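Local coordinates for protein aspartokinase (Synechocystis, PDB 3L76) that probably catalyses the ATP-dependent phosphorylation of the beta-carboxyl group of aspartate, an early step toward lysine and threonine, and binds both of these amino acids, at residues R436-D441 against F588-T593; P185-E190 against R576-L581. All blocks are in the same frame, centred on the assembly; numbering follows the deposited sequence.

In the fold
From the N terminus, the chain first lays down the loop 185-190 of the amino acid kinase region, whose partner follows 386 residues later at the nearest ends. Next comes 436-441, at the start of strand 437-453. Near the C terminus, 576-581 begins helix 577-587 of the last ACT domain and closes contact 2 against the loop; the residues after that helix, 588-593, then close contact 1 against the strand. The two closures cross rather than nest, and their centres lie about 10 Å apart. Leu440 joins them, its CD2 3.6 Å from CD1 of Leu187. Contact 2 ties kinase region to regulatory region, while contact 1 fastens the end of the helix to the strand.

Contact 1: residues R436-D441 against F588-T593; sequences RGVALD and FNLAGT
Leu590, just beyond the last helix of the C-terminal ACT domain, lays its CD2 methyl against Val438 and Gly437, at a classic beta bulge where strand 437-453 begins. That methyl is 3.8 Å from Val438 CG1 and equally 3.8 Å from Gly437 CA, so one branch of the leucine spans two neighbouring residues. Lacking a side chain, Gly437 offers its bare alpha carbon as a contact surface. The branched valine suits a strand facing a helix: with CG1 anti to the carbonyl carbon (chi1 -62°), this methyl leans to the leucine. Leu590 CG in turn lies 4.0 Å from Arg436 O, a backbone atom, whereas the arginine's own side chain leaves in another direction and ends in a salt bridge to Glu201.

Farther out, the bulge sets Arg436 and Gly437 both opposite Val533 of strand 520-533, and Val438 also packs on Leu581, Ala584 and His585 of helix 577-587. On the other segment, Phe588 is the first residue to leave helical angles, and its ring meets that of His546 edge to face. What places Leu590 is the Schellman motif ending the helix. Asn589, a residue type that tolerates the left-handed conformation well, has a positive phi of 52° and gives its N to Ser586 O, while Leu590 N bonds to His585 O.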
ATOM      1  N   ARG A 436      36.547  12.607 -19.914  1.00 61.43           N
ATOM      2  CA  ARG A 436      35.699  13.239 -18.906  1.00 58.79           C
ATOM      3  C   ARG A 436      35.849  12.611 -17.518  1.00 52.04           C
ATOM      4  O   ARG A 436      35.824  13.307 -16.511  1.00 59.80           O
ATOM      5  CB  ARG A 436      34.237  13.204 -19.341  1.00 68.80           C
ATOM      6  CG  ARG A 436      33.294  13.928 -18.400  1.00 65.48           C
ATOM      7  CD  ARG A 436      32.355  14.821 -19.181  1.00 67.64           C
ATOM      8  NE  ARG A 436      32.851  16.188 -19.311  1.00 63.43           N
ATOM      9  CZ  ARG A 436      32.405  17.068 -20.202  1.00 63.48           C
ATOM     10  NH1 ARG A 436      31.464  16.730 -21.072  1.00 53.34           N
ATOM     11  NH2 ARG A 436      32.914  18.291 -20.235  1.00 76.69           N
ATOM     12  N   GLY A 437      35.990  11.293 -17.470  1.00 45.44           N
ATOM     13  CA  GLY A 437      36.192  10.595 -16.214  1.00 51.11           C
ATOM     14  C   GLY A 437      36.841   9.242 -16.422  1.00 58.67           C
ATOM     15  O   GLY A 437      36.909   8.747 -17.541  1.00 54.81           O
ATOM     16  N   VAL A 438      37.321   8.637 -15.344  1.00 55.90           N
ATOM     17  CA  VAL A 438      37.998   7.354 -15.434  1.00 58.33           C
ATOM     18  C   VAL A 438      37.485   6.445 -14.335  1.00 66.47           C
ATOM     19  O   VAL A 438      36.974   6.917 -13.328  1.00 48.52           O
ATOM     20  CB  VAL A 438      39.536   7.503 -15.314  1.00 52.30           C
ATOM     21  CG1 VAL A 438      40.072   8.351 -16.448  1.00 54.53           C
ATOM     22  CG2 VAL A 438      39.905   8.110 -13.982  1.00 31.93           C
ATOM     23  N   ALA A 439      37.616   5.139 -14.525  1.00 61.74           N
ATOM     24  CA  ALA A 439      37.051   4.197 -13.571  1.00 49.60           C
ATOM     25  C   ALA A 439      37.817   2.875 -13.511  1.00 58.90           C
ATOM     26  O   ALA A 439      38.577   2.532 -14.414  1.00 54.94           O
ATOM     27  CB  ALA A 439      35.586   3.955 -13.876  1.00 26.10           C
ATOM     28  N   LEU A 440      37.585   2.138 -12.433  1.00 41.91           N
ATOM     29  CA  LEU A 440      38.309   0.928 -12.145  1.00 40.42           C
ATOM     30  C   LEU A 440      37.383  -0.186 -11.694  1.00 58.00           C
ATOM     31  O   LEU A 440      36.586   0.008 -10.793  1.00 54.81           O
ATOM     32  CB  LEU A 440      39.324   1.184 -11.032  1.00 43.67           C
ATOM     33  CG  LEU A 440      40.235  -0.024 -10.738  1.00 59.37           C
ATOM     34  CD1 LEU A 440      41.258  -0.242 -11.859  1.00 49.15           C
ATOM     35  CD2 LEU A 440      40.941   0.123  -9.410  1.00 66.04           C
ATOM     36  N   ASP A 441      37.487  -1.360 -12.303  1.00 53.42           N
ATOM     37  CA  ASP A 441      36.770  -2.512 -11.774  1.00 40.69           C
ATOM     38  C   ASP A 441      37.732  -3.654 -11.418  1.00 67.58           C
ATOM     39  O   ASP A 441      38.451  -4.174 -12.284  1.00 43.63           O
ATOM     40  CB  ASP A 441      35.673  -2.969 -12.733  1.00 32.51           C
ATOM     41  CG  ASP A 441      34.829  -4.088 -12.159  1.00 60.58           C
ATOM     42  OD1 ASP A 441      35.277  -4.753 -11.204  1.00 67.71           O
ATOM     43  OD2 ASP A 441      33.714  -4.309 -12.660  1.00 56.83           O
ATOM     44  N   PHE A 588      45.105  12.732 -17.564  1.00 63.12           N
ATOM     45  CA  PHE A 588      44.143  13.586 -18.246  1.00 63.72           C
ATOM     46  C   PHE A 588      43.729  14.822 -17.438  1.00 69.28           C
ATOM     47  O   PHE A 588      42.711  15.450 -17.721  1.00 58.49           O
ATOM     48  CB  PHE A 588      42.945  12.758 -18.722  1.00 47.00           C
ATOM     49  CG  PHE A 588      43.304  11.738 -19.786  1.00 51.89           C
ATOM     50  CD1 PHE A 588      43.526  12.131 -21.103  1.00 40.79           C
ATOM     51  CD2 PHE A 588      43.430  10.392 -19.469  1.00 57.73           C
ATOM     52  CE1 PHE A 588      43.859  11.202 -22.080  1.00 51.40           C
ATOM     53  CE2 PHE A 588      43.771   9.459 -20.443  1.00 58.72           C
ATOM     54  CZ  PHE A 588      43.982   9.864 -21.749  1.00 50.75           C
ATOM     55  N   ASN A 589      44.548  15.175 -16.452  1.00 83.59           N
ATOM     56  CA  ASN A 589      44.336  16.378 -15.645  1.00 89.13           C
ATOM     57  C   ASN A 589      42.938  16.485 -15.061  1.00 61.29           C
ATOM     58  O   ASN A 589      42.379  17.574 -14.986  1.00 66.89           O
ATOM     59  CB  ASN A 589      44.643  17.635 -16.463  1.00 85.11           C
ATOM     60  CG  ASN A 589      46.078  17.684 -16.933  1.00 97.89           C
ATOM     61  OD1 ASN A 589      46.989  17.225 -16.239  1.00100.88           O
ATOM     62  ND2 ASN A 589      46.292  18.245 -18.117  1.00101.68           N
ATOM     63  N   LEU A 590      42.387  15.354 -14.639  1.00 58.90           N
ATOM     64  CA  LEU A 590      41.036  15.310 -14.096  1.00 81.71           C
ATOM     65  C   LEU A 590      40.896  15.924 -12.690  1.00 87.69           C
ATOM     66  O   LEU A 590      39.782  16.138 -12.205  1.00 77.87           O
ATOM     67  CB  LEU A 590      40.505  13.872 -14.124  1.00 59.88           C
ATOM     68  CG  LEU A 590      39.684  13.508 -15.362  1.00 67.29           C
ATOM     69  CD1 LEU A 590      40.173  14.277 -16.567  1.00 71.54           C
ATOM     70  CD2 LEU A 590      39.700  12.009 -15.632  1.00 78.49           C
ATOM     71  N   ALA A 591      42.020  16.218 -12.046  1.00 74.46           N
ATOM     72  CA  ALA A 591      41.991  16.794 -10.704  1.00 80.22           C
ATOM     73  C   ALA A 591      41.499  18.251 -10.714  1.00 86.19           C
ATOM     74  O   ALA A 591      40.729  18.672  -9.837  1.00 57.01           O
ATOM     75  CB  ALA A 591      43.356  16.697 -10.068  1.00 54.38           C
ATOM     76  N   GLY A 592      41.947  19.016 -11.707  1.00 57.21           N
ATOM     77  CA  GLY A 592      41.427  20.352 -11.920  1.00 73.55           C
ATOM     78  C   GLY A 592      42.517  21.340 -12.253  1.00 94.53           C
ATOM     79  O   GLY A 592      42.331  22.551 -12.131  1.00125.91           O
ATOM     80  N   THR A 593      43.655  20.805 -12.678  1.00 81.42           N
ATOM     81  CA  THR A 593      44.852  21.576 -12.989  1.00 95.17           C
ATOM     82  C   THR A 593      45.971  20.570 -13.149  1.00110.19           C
ATOM     83  O   THR A 593      45.721  19.378 -13.335  1.00125.79           O
ATOM     84  CB  THR A 593      45.256  22.536 -11.846  1.00 81.18           C
ATOM     85  OG1 THR A 593      44.670  22.095 -10.615  1.00 70.21           O
ATOM     86  CG2 THR A 593      44.808  23.967 -12.143  1.00 84.09           C
TER

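Contact 2: residues P185-E190 against R576-L581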
ATOM      1  N   PRO A 185      36.353   8.509  -5.420  1.00 75.85           N
ATOM      2  CA  PRO A 185      37.081   9.290  -4.410  1.00 77.48           C
ATOM      3  C   PRO A 185      37.861   8.381  -3.477  1.00 83.03           C
ATOM      4  O   PRO A 185      38.937   8.743  -3.006  1.00 72.43           O
ATOM      5  CB  PRO A 185      35.964   9.965  -3.610  1.00 56.32           C
ATOM      6  CG  PRO A 185      34.767   9.879  -4.449  1.00 78.64           C
ATOM      7  CD  PRO A 185      34.897   8.643  -5.268  1.00 72.88           C
ATOM      8  N   ARG A 186      37.298   7.208  -3.214  1.00 84.30           N
ATOM      9  CA  ARG A 186      37.928   6.228  -2.351  1.00 86.47           C
ATOM     10  C   ARG A 186      39.315   5.810  -2.843  1.00 81.25           C
ATOM     11  O   ARG A 186      40.137   5.378  -2.047  1.00 72.06           O
ATOM     12  CB  ARG A 186      37.024   5.004  -2.173  1.00 90.67           C
ATOM     13  CG  ARG A 186      35.860   5.226  -1.219  1.00 77.42           C
ATOM     14  CD  ARG A 186      35.001   3.966  -1.070  1.00103.68           C
ATOM     15  NE  ARG A 186      33.804   3.977  -1.914  1.00110.23           N
ATOM     16  CZ  ARG A 186      33.670   3.304  -3.055  1.00113.42           C
ATOM     17  NH1 ARG A 186      34.661   2.550  -3.511  1.00106.73           N
ATOM     18  NH2 ARG A 186      32.537   3.382  -3.742  1.00116.92           N
ATOM     19  N   LEU A 187      39.578   5.948  -4.141  1.00 85.14           N
ATOM     20  CA  LEU A 187      40.892   5.604  -4.682  1.00 75.51           C
ATOM     21  C   LEU A 187      41.666   6.838  -5.119  1.00 70.38           C
ATOM     22  O   LEU A 187      42.890   6.830  -5.139  1.00 86.98           O
ATOM     23  CB  LEU A 187      40.764   4.632  -5.852  1.00 68.83           C
ATOM     24  CG  LEU A 187      39.783   3.473  -5.695  1.00 70.44           C
ATOM     25  CD1 LEU A 187      39.871   2.543  -6.898  1.00 77.27           C
ATOM     26  CD2 LEU A 187      40.052   2.717  -4.414  1.00 55.13           C
ATOM     27  N   VAL A 188      40.949   7.895  -5.480  1.00 66.88           N
ATOM     28  CA  VAL A 188      41.584   9.127  -5.927  1.00 66.19           C
ATOM     29  C   VAL A 188      40.918  10.346  -5.294  1.00 81.52           C
ATOM     30  O   VAL A 188      40.000  10.931  -5.873  1.00 71.52           O
ATOM     31  CB  VAL A 188      41.541   9.249  -7.454  1.00 68.02           C
ATOM     32  CG1 VAL A 188      42.265  10.507  -7.909  1.00 56.96           C
ATOM     33  CG2 VAL A 188      42.139   7.998  -8.104  1.00 47.85           C
ATOM     34  N   PRO A 189      41.387  10.733  -4.097  1.00 91.99           N
ATOM     35  CA  PRO A 189      40.801  11.830  -3.309  1.00 79.48           C
ATOM     36  C   PRO A 189      40.674  13.140  -4.084  1.00 70.06           C
ATOM     37  O   PRO A 189      39.797  13.948  -3.767  1.00 82.01           O
ATOM     38  CB  PRO A 189      41.790  11.996  -2.147  1.00 68.47           C
ATOM     39  CG  PRO A 189      42.458  10.673  -2.013  1.00 60.10           C
ATOM     40  CD  PRO A 189      42.549  10.125  -3.419  1.00 67.76           C
ATOM     41  N   GLU A 190      41.532  13.343  -5.081  1.00 67.53           N
ATOM     42  CA  GLU A 190      41.516  14.571  -5.868  1.00 75.28           C
ATOM     43  C   GLU A 190      40.393  14.579  -6.901  1.00 83.49           C
ATOM     44  O   GLU A 190      40.300  15.497  -7.722  1.00 74.74           O
ATOM     45  CB  GLU A 190      42.855  14.787  -6.560  1.00 83.43           C
ATOM     46  CG  GLU A 190      44.048  14.606  -5.647  1.00101.11           C
ATOM     47  CD  GLU A 190      44.319  13.150  -5.324  1.00 98.82           C
ATOM     48  OE1 GLU A 190      44.480  12.819  -4.131  1.00117.30           O
ATOM     49  OE2 GLU A 190      44.370  12.336  -6.265  1.00 92.79           O
ATOM     50  N   ARG A 576      47.622  -3.939  -9.444  1.00 74.78           N
ATOM     51  CA  ARG A 576      48.025  -2.695 -10.067  1.00 70.03           C
ATOM     52  C   ARG A 576      46.853  -1.829 -10.531  1.00 69.37           C
ATOM     53  O   ARG A 576      47.061  -0.755 -11.087  1.00 64.65           O
ATOM     54  CB  ARG A 576      48.944  -2.995 -11.237  1.00 71.57           C
ATOM     55  CG  ARG A 576      50.076  -2.037 -11.317  1.00 85.00           C
ATOM     56  CD  ARG A 576      51.275  -2.509 -10.519  1.00 45.87           C
ATOM     57  NE  ARG A 576      52.441  -2.164 -11.307  1.00 67.28           N
ATOM     58  CZ  ARG A 576      52.997  -0.960 -11.321  1.00 47.95           C
ATOM     59  NH1 ARG A 576      52.520   0.005 -10.555  1.00 34.75           N
ATOM     60  NH2 ARG A 576      54.041  -0.730 -12.095  1.00 54.16           N
ATOM     61  N   GLY A 577      45.630  -2.302 -10.307  1.00 55.41           N
ATOM     62  CA  GLY A 577      44.437  -1.555 -10.670  1.00 67.00           C
ATOM     63  C   GLY A 577      44.407  -0.145 -10.115  1.00 59.11           C
ATOM     64  O   GLY A 577      44.201   0.811 -10.848  1.00 59.21           O
ATOM     65  N   VAL A 578      44.621  -0.016  -8.812  1.00 78.43           N
ATOM     66  CA  VAL A 578      44.604   1.292  -8.181  1.00 87.46           C
ATOM     67  C   VAL A 578      45.686   2.196  -8.760  1.00 82.47           C
ATOM     68  O   VAL A 578      45.425   3.357  -9.076  1.00 75.00           O
ATOM     69  CB  VAL A 578      44.762   1.194  -6.658  1.00 91.63           C
ATOM     70  CG1 VAL A 578      44.920   2.580  -6.058  1.00 80.47           C
ATOM     71  CG2 VAL A 578      43.564   0.492  -6.051  1.00 84.13           C
ATOM     72  N   ASP A 579      46.894   1.666  -8.909  1.00 65.87           N
ATOM     73  CA  ASP A 579      47.983   2.461  -9.464  1.00 85.92           C
ATOM     74  C   ASP A 579      47.615   2.940 -10.859  1.00 77.02           C
ATOM     75  O   ASP A 579      47.900   4.071 -11.240  1.00 77.43           O
ATOM     76  CB  ASP A 579      49.281   1.652  -9.531  1.00 95.77           C
ATOM     77  CG  ASP A 579      49.603   0.954  -8.231  1.00108.28           C
ATOM     78  OD1 ASP A 579      48.670   0.461  -7.564  1.00110.73           O
ATOM     79  OD2 ASP A 579      50.797   0.886  -7.884  1.00125.34           O
ATOM     80  N   ALA A 580      46.979   2.063 -11.620  1.00 75.02           N
ATOM     81  CA  ALA A 580      46.617   2.375 -12.990  1.00 66.22           C
ATOM     82  C   ALA A 580      45.517   3.430 -13.028  1.00 68.14           C
ATOM     83  O   ALA A 580      45.501   4.291 -13.901  1.00 57.58           O
ATOM     84  CB  ALA A 580      46.194   1.110 -13.718  1.00 42.94           C
ATOM     85  N   LEU A 581      44.607   3.376 -12.062  1.00 54.72           N
ATOM     86  CA  LEU A 581      43.533   4.350 -11.999  1.00 53.28           C
ATOM     87  C   LEU A 581      44.087   5.739 -11.729  1.00 55.84           C
ATOM     88  O   LEU A 581      43.650   6.719 -12.341  1.00 52.69           O
ATOM     89  CB  LEU A 581      42.497   3.972 -10.932  1.00 60.83           C
ATOM     90  CG  LEU A 581      41.338   4.967 -10.757  1.00 52.80           C
ATOM     91  CD1 LEU A 581      40.427   5.008 -11.977  1.00 48.30           C
ATOM     92  CD2 LEU A 581      40.546   4.652  -9.508  1.00 57.85           C
TER
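Leu187 and Val188, in a loop of the amino acid kinase region, meet Val578 and Leu581 on the first turns of the last ACT-domain helix, 577-587, making a small apolar joint between the kinase and regulatory parts of the chain.

The helix opens at Arg576, in the N-cap position, whose O accepts the N of Ala580 at 2.9 Å. Its side chain reaches out alongside the first turn, where NH1 makes a salt bridge with Asp579 OD2 at 3.3 Å. Gly577 follows, with its O bonded to Leu581 N; as the smallest residue it suits a buried first turn against which Leu440 of strand 437-453 is pressed. Val578 then presents CG2 to Leu187 CD1 at 4.3 Å, a looser touch at the margin of the joint.

The carboxylate of Asp579, near the start of the helix, would probably be favoured by the helix dipole. The bond to Arg576 is bent, 135° at the hydrogen, and OD2 is approached from above the carboxylate plane while remaining close to the plane of the guanidinium group.

Leu581, one turn on from Val578, carries the larger share on the helix side, as Leu187 does on the loop side. With CG anti to the backbone N (chi1 178°), it extends toward the loop and crosses Leu187 nearly at a right angle. Flexible, branched leucines can fit across one another in this way, and Leu440 and Thr183 pack around Leu581 as well. Val188 brings CG2 obliquely to the same leucine and also touches Lys582 and His585. Three loop carbons converge on the single methyl Leu581 CD2: Leu187 CD1 at 3.4 Å, Leu187 CB at 3.7 Å and Val188 CG2 at 4.0 Å.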